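Local coordinates for protein PA4485 (Pseudomonas aeruginosa, PDB 4AVR) that belongs to the RlpA family and probably acts as a lytic transglycosylase with a strong preference for naked glycan strands that lack stem peptides, at residues R12-R17 with E22-N27. Numbering follows the deposited sequence.
Sequences RHAGLR and ERYNPN
His13 meets Tyr24 through its CB, 3.7 Å from Tyr24 CD2, and its backbone carbonyl carbon lies in the plane of the phenol ring, so the turn abuts the edge of the tyrosine and not its face. Tyr24 has CG anti to its backbone N (chi1 169°), which brings the ring edge against the turn and leads the phenol on toward the body of the domain, where its OH bonds to Arg73 N and the ring stacks on Tyr9. Ala14 follows with CB against Pro26 CD at 3.7 Å. Gly15, third residue of a type II turn from His13 to Leu16, adopts a positive phi that calls for glycine; its N gives an almost straight bond to Tyr24 O (2.9 Å), the donor lying in the carbonyl plane. Both segments belong to the long loop between strands 2-8 and 30-32 of a double-psi beta-barrel domain, and they run antiparallel, joined by a single beta bridge, Arg17 with Arg23. Gly15 O, which lies close to the guanidinium plane of Arg23, takes a 2.7 Å hydrogen bond from Arg23 NH1, while the extended arginine chain passes alongside the same carbonyl. Leu16 O accepts from Tyr24 N at 2.8 Å. Arg17, bent at chi2 (-73°), lays its guanidinium over a face of Arg23's, centres 3.9 Å apart and planes 29° from parallel, two like charges close together; Arg17 NH1 also bonds to Gly21 O.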
loop_
_atom_site.group_PDB
_atom_site.type_symbol
_atom_site.label_atom_id
_atom_site.label_comp_id
_atom_site.label_asym_id
_atom_site.label_seq_id
_atom_site.Cartn_x
_atom_site.Cartn_y
_atom_site.Cartn_z
ATOM N N ARG A 12 4.335 2.721 -3.302
ATOM C CA ARG A 12 5.698 2.292 -3.571
ATOM C C ARG A 12 5.753 1.386 -4.803
ATOM O O ARG A 12 6.796 1.291 -5.437
ATOM C CB ARG A 12 6.288 1.592 -2.367
ATOM C CG ARG A 12 5.610 0.285 -2.037
ATOM C CD ARG A 12 6.175 -0.284 -0.750
ATOM N NE ARG A 12 7.579 -0.669 -0.839
ATOM C CZ ARG A 12 8.034 -1.889 -1.111
ATOM N NH1 ARG A 12 7.203 -2.906 -1.357
ATOM N NH2 ARG A 12 9.351 -2.088 -1.129
ATOM N N HIS A 13 4.625 0.744 -5.134
ATOM C CA HIS A 13 4.526 -0.154 -6.288
ATOM C C HIS A 13 4.268 0.570 -7.582
ATOM O O HIS A 13 4.360 -0.042 -8.649
ATOM C CB HIS A 13 3.416 -1.179 -6.083
ATOM C CG HIS A 13 3.598 -2.028 -4.859
ATOM N ND1 HIS A 13 4.580 -2.934 -4.739
ATOM C CD2 HIS A 13 2.898 -2.040 -3.650
ATOM C CE1 HIS A 13 4.498 -3.512 -3.525
ATOM N NE2 HIS A 13 3.462 -2.976 -2.870
ATOM N N ALA A 14 3.912 1.846 -7.532
ATOM C CA ALA A 14 3.492 2.563 -8.740
ATOM C C ALA A 14 4.625 2.597 -9.754
ATOM O O ALA A 14 5.763 2.927 -9.414
ATOM C CB ALA A 14 3.022 3.968 -8.424
ATOM N N GLY A 15 4.318 2.241 -10.989
ATOM C CA GLY A 15 5.326 2.173 -12.045
ATOM C C GLY A 15 6.047 0.841 -12.175
ATOM O O GLY A 15 6.758 0.624 -13.154
ATOM N N LEU A 16 5.894 -0.053 -11.214
ATOM C CA LEU A 16 6.550 -1.357 -11.265
ATOM C C LEU A 16 5.657 -2.351 -11.977
ATOM O O LEU A 16 4.436 -2.255 -11.934
ATOM C CB LEU A 16 6.874 -1.868 -9.861
ATOM C CG LEU A 16 7.787 -0.938 -9.061
ATOM C CD1 LEU A 16 8.078 -1.532 -7.693
ATOM C CD2 LEU A 16 9.075 -0.660 -9.816
ATOM N N ARG A 17 6.271 -3.334 -12.630
ATOM C CA ARG A 17 5.529 -4.284 -13.437
ATOM C C ARG A 17 4.698 -5.231 -12.615
ATOM O O ARG A 17 5.201 -5.884 -11.699
ATOM C CB ARG A 17 6.487 -5.168 -14.225
ATOM C CG ARG A 17 7.392 -4.461 -15.170
ATOM C CD ARG A 17 6.610 -3.989 -16.350
ATOM N NE ARG A 17 7.520 -3.498 -17.380
ATOM C CZ ARG A 17 7.129 -2.985 -18.532
ATOM N NH1 ARG A 17 5.832 -2.926 -18.826
ATOM N NH2 ARG A 17 8.020 -2.536 -19.396
ATOM N N GLU A 22 1.478 -4.855 -17.224
ATOM C CA GLU A 22 1.148 -3.442 -17.026
ATOM C C GLU A 22 1.921 -2.912 -15.841
ATOM O O GLU A 22 2.060 -3.591 -14.839
ATOM C CB GLU A 22 -0.338 -3.252 -16.747
ATOM C CG GLU A 22 -1.208 -3.666 -17.908
ATOM C CD GLU A 22 -2.677 -3.321 -17.751
ATOM O OE1 GLU A 22 -3.094 -2.864 -16.649
ATOM O OE2 GLU A 22 -3.419 -3.498 -18.740
ATOM N N ARG A 23 2.396 -1.681 -15.926
ATOM C CA ARG A 23 2.946 -1.024 -14.746
ATOM C C ARG A 23 1.806 -0.680 -13.793
ATOM O O ARG A 23 0.770 -0.185 -14.224
ATOM C CB ARG A 23 3.751 0.207 -15.147
ATOM C CG ARG A 23 5.005 -0.165 -15.958
ATOM C CD ARG A 23 6.013 0.953 -16.165
ATOM N NE ARG A 23 7.233 0.557 -16.915
ATOM C CZ ARG A 23 8.336 -0.013 -16.404
ATOM N NH1 ARG A 23 8.422 -0.298 -15.108
ATOM N NH2 ARG A 23 9.367 -0.303 -17.196
ATOM N N TYR A 24 1.970 -0.963 -12.508
ATOM C CA TYR A 24 0.901 -0.682 -11.564
ATOM C C TYR A 24 0.596 0.826 -11.549
ATOM O O TYR A 24 1.512 1.648 -11.436
ATOM C CB TYR A 24 1.248 -1.193 -10.149
ATOM C CG TYR A 24 0.255 -0.660 -9.122
ATOM C CD1 TYR A 24 -1.108 -0.956 -9.211
ATOM C CD2 TYR A 24 0.660 0.188 -8.115
ATOM C CE1 TYR A 24 -2.011 -0.395 -8.329
ATOM C CE2 TYR A 24 -0.243 0.748 -7.225
ATOM C CZ TYR A 24 -1.591 0.466 -7.343
ATOM O OH TYR A 24 -2.524 1.026 -6.512
ATOM N N ASN A 25 -0.683 1.153 -11.665
ATOM C CA ASN A 25 -1.141 2.522 -11.710
ATOM C C ASN A 25 -2.229 2.713 -10.650
ATOM O O ASN A 25 -3.335 2.189 -10.799
ATOM C CB ASN A 25 -1.687 2.864 -13.094
ATOM C CG ASN A 25 -1.971 4.347 -13.243
ATOM O OD1 ASN A 25 -2.220 5.047 -12.275
ATOM N ND2 ASN A 25 -1.848 4.861 -14.465
ATOM N N PRO A 26 -1.936 3.466 -9.579
ATOM C CA PRO A 26 -2.943 3.712 -8.538
ATOM C C PRO A 26 -4.253 4.316 -9.021
ATOM O O PRO A 26 -5.266 4.194 -8.332
ATOM C CB PRO A 26 -2.217 4.638 -7.565
ATOM C CG PRO A 26 -0.755 4.390 -7.775
ATOM C CD PRO A 26 -0.615 4.026 -9.227
ATOM N N ASN A 27 -4.229 4.995 -10.163
ATOM C CA ASN A 27 -5.419 5.612 -10.749
ATOM C C ASN A 27 -6.260 4.707 -11.632
ATOM O O ASN A 27 -7.336 5.118 -12.082
ATOM C CB ASN A 27 -5.019 6.847 -11.568
ATOM C CG ASN A 27 -4.380 7.909 -10.727
ATOM O OD1 ASN A 27 -4.834 8.197 -9.617
ATOM N ND2 ASN A 27 -3.310 8.498 -11.236
#